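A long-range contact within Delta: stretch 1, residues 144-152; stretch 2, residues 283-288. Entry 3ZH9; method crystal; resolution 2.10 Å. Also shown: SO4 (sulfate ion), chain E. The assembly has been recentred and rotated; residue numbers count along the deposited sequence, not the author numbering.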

ATOM      1  N   LYS A 144       4.238   4.618   7.257  1.00 41.29           N
ATOM      2  CA  LYS A 144       2.851   5.034   7.381  1.00 42.67           C
ATOM      3  C   LYS A 144       2.179   5.243   6.031  1.00 40.97           C
ATOM      4  O   LYS A 144       2.840   5.417   5.010  1.00 40.28           O
ATOM      5  CB  LYS A 144       2.700   6.262   8.280  1.00 42.56           C
ATOM      6  CG  LYS A 144       3.226   7.549   7.717  1.00 55.54           C
ATOM      7  CD  LYS A 144       2.759   8.711   8.577  1.00 62.47           C
ATOM      8  CE  LYS A 144       3.294  10.031   8.065  1.00 73.88           C
ATOM      9  NZ  LYS A 144       2.650  11.181   8.754  1.00 79.01           N
ATOM     10  N   GLU A 145       0.853   5.202   6.036  1.00 41.81           N
ATOM     11  CA  GLU A 145       0.097   5.514   4.844  1.00 44.96           C
ATOM     12  C   GLU A 145       0.128   7.018   4.637  1.00 43.10           C
ATOM     13  O   GLU A 145      -0.055   7.782   5.569  1.00 48.15           O
ATOM     14  CB  GLU A 145      -1.328   5.008   4.984  1.00 48.67           C
ATOM     15  CG  GLU A 145      -1.425   3.509   4.971  1.00 51.86           C
ATOM     16  CD  GLU A 145      -2.823   3.042   5.280  1.00 57.27           C
ATOM     17  OE1 GLU A 145      -3.336   3.415   6.360  1.00 51.46           O
ATOM     18  OE2 GLU A 145      -3.404   2.321   4.438  1.00 52.63           O
ATOM     19  N   LEU A 146       0.376   7.436   3.407  1.00 40.02           N
ATOM     20  CA  LEU A 146       0.618   8.835   3.128  1.00 40.87           C
ATOM     21  C   LEU A 146      -0.608   9.486   2.516  1.00 45.26           C
ATOM     22  O   LEU A 146      -1.439   8.825   1.883  1.00 44.09           O
ATOM     23  CB  LEU A 146       1.816   8.996   2.179  1.00 35.45           C
ATOM     24  CG  LEU A 146       3.092   8.268   2.583  1.00 42.00           C
ATOM     25  CD1 LEU A 146       4.168   8.501   1.540  1.00 39.48           C
ATOM     26  CD2 LEU A 146       3.565   8.706   3.987  1.00 44.15           C
ATOM     27  N   ASN A 147      -0.727  10.786   2.741  1.00 48.55           N
ATOM     28  CA  ASN A 147      -1.702  11.578   2.025  1.00 49.73           C
ATOM     29  C   ASN A 147      -1.055  12.073   0.747  1.00 44.34           C
ATOM     30  O   ASN A 147       0.130  11.809   0.486  1.00 43.55           O
ATOM     31  CB  ASN A 147      -2.198  12.750   2.875  1.00 54.23           C
ATOM     32  CG  ASN A 147      -1.072  13.658   3.346  1.00 53.89           C
ATOM     33  OD1 ASN A 147      -0.055  13.821   2.669  1.00 52.07           O
ATOM     34  ND2 ASN A 147      -1.255  14.260   4.516  1.00 50.51           N
ATOM     35  N   ALA A 148      -1.833  12.798  -0.039  1.00 44.86           N
ATOM     36  CA  ALA A 148      -1.388  13.288  -1.336  1.00 44.36           C
ATOM     37  C   ALA A 148      -0.032  13.993  -1.247  1.00 47.52           C
ATOM     38  O   ALA A 148       0.891  13.668  -1.991  1.00 45.92           O
ATOM     39  CB  ALA A 148      -2.445  14.222  -1.933  1.00 40.66           C
ATOM     40  N   LYS A 149       0.086  14.956  -0.337  1.00 49.10           N
ATOM     41  CA  LYS A 149       1.305  15.758  -0.248  1.00 53.25           C
ATOM     42  C   LYS A 149       2.502  14.918   0.177  1.00 54.63           C
ATOM     43  O   LYS A 149       3.590  15.058  -0.376  1.00 56.21           O
ATOM     44  CB  LYS A 149       1.118  16.930   0.714  1.00 61.15           C
ATOM     45  CG  LYS A 149       2.380  17.750   0.930  1.00 68.81           C
ATOM     46  N   GLU A 150       2.295  14.050   1.163  1.00 49.10           N
ATOM     47  CA  GLU A 150       3.361  13.173   1.644  1.00 47.72           C
ATOM     48  C   GLU A 150       3.811  12.244   0.526  1.00 43.72           C
ATOM     49  O   GLU A 150       4.992  11.910   0.418  1.00 37.81           O
ATOM     50  CB  GLU A 150       2.885  12.357   2.850  1.00 50.47           C
ATOM     51  CG  GLU A 150       2.641  13.190   4.101  1.00 63.47           C
ATOM     52  CD  GLU A 150       1.849  12.451   5.171  1.00 66.87           C
ATOM     53  OE1 GLU A 150       0.949  11.658   4.820  1.00 65.27           O
ATOM     54  OE2 GLU A 150       2.123  12.674   6.367  1.00 71.69           O
ATOM     55  N   THR A 151       2.856  11.836  -0.307  1.00 41.62           N
ATOM     56  CA  THR A 151       3.136  10.911  -1.389  1.00 36.09           C
ATOM     57  C   THR A 151       4.056  11.556  -2.426  1.00 36.85           C
ATOM     58  O   THR A 151       4.944  10.902  -2.961  1.00 37.77           O
ATOM     59  CB  THR A 151       1.836  10.365  -2.030  1.00 37.91           C
ATOM     60  OG1 THR A 151       1.059   9.711  -1.022  1.00 37.82           O
ATOM     61  CG2 THR A 151       2.160   9.351  -3.108  1.00 31.73           C
ATOM     62  N   THR A 152       3.863  12.846  -2.682  1.00 38.62           N
ATOM     63  CA  THR A 152       4.776  13.594  -3.542  1.00 38.52           C
ATOM     64  C   THR A 152       6.215  13.653  -2.996  1.00 38.98           C
ATOM     65  O   THR A 152       7.171  13.384  -3.719  1.00 41.26           O
ATOM     66  CB  THR A 152       4.249  15.014  -3.810  1.00 41.67           C
ATOM     67  OG1 THR A 152       2.991  14.918  -4.478  1.00 41.25           O
ATOM     68  CG2 THR A 152       5.217  15.788  -4.700  1.00 39.89           C
ATOM     69  N   LYS A 283     -10.408  -0.442   5.557  1.00 52.40           N
ATOM     70  CA  LYS A 283      -9.163  -1.054   5.112  1.00 47.97           C
ATOM     71  C   LYS A 283      -8.897  -0.630   3.674  1.00 50.00           C
ATOM     72  O   LYS A 283      -8.617  -1.458   2.810  1.00 51.21           O
ATOM     73  CB  LYS A 283      -9.208  -2.584   5.237  1.00 52.00           C
ATOM     74  CG  LYS A 283      -9.714  -3.101   6.582  1.00 54.60           C
ATOM     75  CD  LYS A 283      -8.850  -2.618   7.739  1.00 63.91           C
ATOM     76  N   VAL A 284      -9.015   0.672   3.425  1.00 50.24           N
ATOM     77  CA  VAL A 284      -8.655   1.267   2.136  1.00 47.65           C
ATOM     78  C   VAL A 284      -7.624   2.363   2.394  1.00 40.60           C
ATOM     79  O   VAL A 284      -7.686   3.045   3.421  1.00 42.89           O
ATOM     80  CB  VAL A 284      -9.890   1.880   1.406  1.00 45.90           C
ATOM     81  CG1 VAL A 284      -9.457   2.654   0.160  1.00 44.36           C
ATOM     82  CG2 VAL A 284     -10.876   0.803   1.030  1.00 41.58           C
ATOM     83  N   HIS A 285      -6.658   2.509   1.495  1.00 41.72           N
ATOM     84  CA  HIS A 285      -5.651   3.559   1.651  1.00 48.09           C
ATOM     85  C   HIS A 285      -6.313   4.932   1.700  1.00 42.94           C
ATOM     86  O   HIS A 285      -7.187   5.237   0.885  1.00 44.35           O
ATOM     87  CB  HIS A 285      -4.606   3.509   0.531  1.00 52.43           C
ATOM     88  CG  HIS A 285      -3.485   2.553   0.798  1.00 73.29           C
ATOM     89  ND1 HIS A 285      -2.426   2.858   1.630  1.00 82.89           N
ATOM     90  CD2 HIS A 285      -3.257   1.297   0.346  1.00 78.15           C
ATOM     91  CE1 HIS A 285      -1.597   1.831   1.681  1.00 85.05           C
ATOM     92  NE2 HIS A 285      -2.076   0.871   0.909  1.00 85.64           N
ATOM     93  N   PRO A 286      -5.897   5.759   2.665  1.00 41.72           N
ATOM     94  CA  PRO A 286      -6.420   7.115   2.889  1.00 46.21           C
ATOM     95  C   PRO A 286      -6.383   7.983   1.625  1.00 45.55           C
ATOM     96  O   PRO A 286      -7.247   8.838   1.446  1.00 43.63           O
ATOM     97  CB  PRO A 286      -5.464   7.687   3.944  1.00 47.10           C
ATOM     98  CG  PRO A 286      -4.902   6.495   4.639  1.00 48.46           C
ATOM     99  CD  PRO A 286      -4.796   5.433   3.586  1.00 49.01           C
ATOM    100  N   PHE A 287      -5.386   7.769   0.768  1.00 41.47           N
ATOM    101  CA  PHE A 287      -5.280   8.516  -0.484  1.00 42.04           C
ATOM    102  C   PHE A 287      -6.536   8.314  -1.328  1.00 47.11           C
ATOM    103  O   PHE A 287      -7.101   9.271  -1.886  1.00 46.43           O
ATOM    104  CB  PHE A 287      -4.047   8.063  -1.274  1.00 44.60           C
ATOM    105  CG  PHE A 287      -3.824   8.837  -2.541  1.00 49.92           C
ATOM    106  CD1 PHE A 287      -4.595   8.597  -3.661  1.00 43.02           C
ATOM    107  CD2 PHE A 287      -2.826   9.804  -2.612  1.00 55.36           C
ATOM    108  CE1 PHE A 287      -4.392   9.314  -4.831  1.00 46.56           C
ATOM    109  CE2 PHE A 287      -2.617  10.517  -3.770  1.00 54.86           C
ATOM    110  CZ  PHE A 287      -3.400  10.273  -4.884  1.00 49.16           C
ATOM    111  N   ARG A 288      -6.961   7.056  -1.423  1.00 41.63           N
ATOM    112  CA  ARG A 288      -8.137   6.695  -2.210  1.00 41.26           C
ATOM    113  C   ARG A 288      -9.450   7.054  -1.465  1.00 39.80           C
ATOM    114  O   ARG A 288     -10.471   7.404  -2.083  1.00 36.71           O
ATOM    115  CB  ARG A 288      -8.066   5.207  -2.597  1.00 52.69           C
ATOM    116  CG  ARG A 288      -9.247   4.721  -3.418  1.00 71.69           C
ATOM    117  CD  ARG A 288      -8.890   3.604  -4.406  1.00 78.08           C
ATOM    118  NE  ARG A 288     -10.080   3.192  -5.150  1.00 72.51           N
ATOM    119  CZ  ARG A 288     -10.756   2.070  -4.921  1.00 78.27           C
ATOM    120  NH1 ARG A 288     -10.336   1.226  -3.980  1.00 74.61           N
ATOM    121  NH2 ARG A 288     -11.848   1.787  -5.640  1.00 73.49           N
TER
HETATM  122  S   SO4 E1343      -6.640   0.702  -1.753  1.00149.25           S
HETATM  123  O1  SO4 E1343      -7.065   0.141  -0.475  1.00146.40           O
HETATM  124  O2  SO4 E1343      -7.498   0.190  -2.821  1.00148.90           O
HETATM  125  O3  SO4 E1343      -5.255   0.320  -2.012  1.00150.59           O
HETATM  126  O4  SO4 E1343      -6.735   2.158  -1.701  1.00152.03           O
HETATM  127  O   HOH W   1      -2.654   6.322   1.282  1.00 48.24           O

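Lys-144 stays clear of stretch 2; its NZ lies 2.9 Å from Glu-150 OE2, a salt bridge within stretch 1. Glu-145 points its CA-to-CB bond toward stretch 2, and its carboxylate reaches the turn before the second helix: OE2 is 3.5 Å from Pro-286 CD and 3.0 Å from His-285 ND1. Despite that short distance the latter pair is not a hydrogen bond, because OE2 sits over a face of the imidazole, whereas a ring nitrogen bonds in the ring plane.

Leu-146 turns its side chain away and contributes its carbonyl instead. Water 1 donates to Leu-146 O (2.8 Å) and accepts from Phe-287 N (3.1 Å), bridging two backbones that share no direct hydrogen bond.

Asn-147 approaches through its main chain, its CA 5.3 Å from that of Phe-287. Its side chain caps its own helix: OD1 accepts from Glu-150 N at 2.8 Å and 168°, while Asn-147 N donates to Glu-150 OE1 at 2.8 Å and 167°, a reciprocal pair.

Ala-148 meets the Phe-287 ring obliquely, with CB 4.1 Å from CE2, an apolar contact. One turn on, Thr-151 OG1 lies 4.2 Å from Phe-287 CD2 but spends its proton on Asn-147 O, 2.7 Å from OG1.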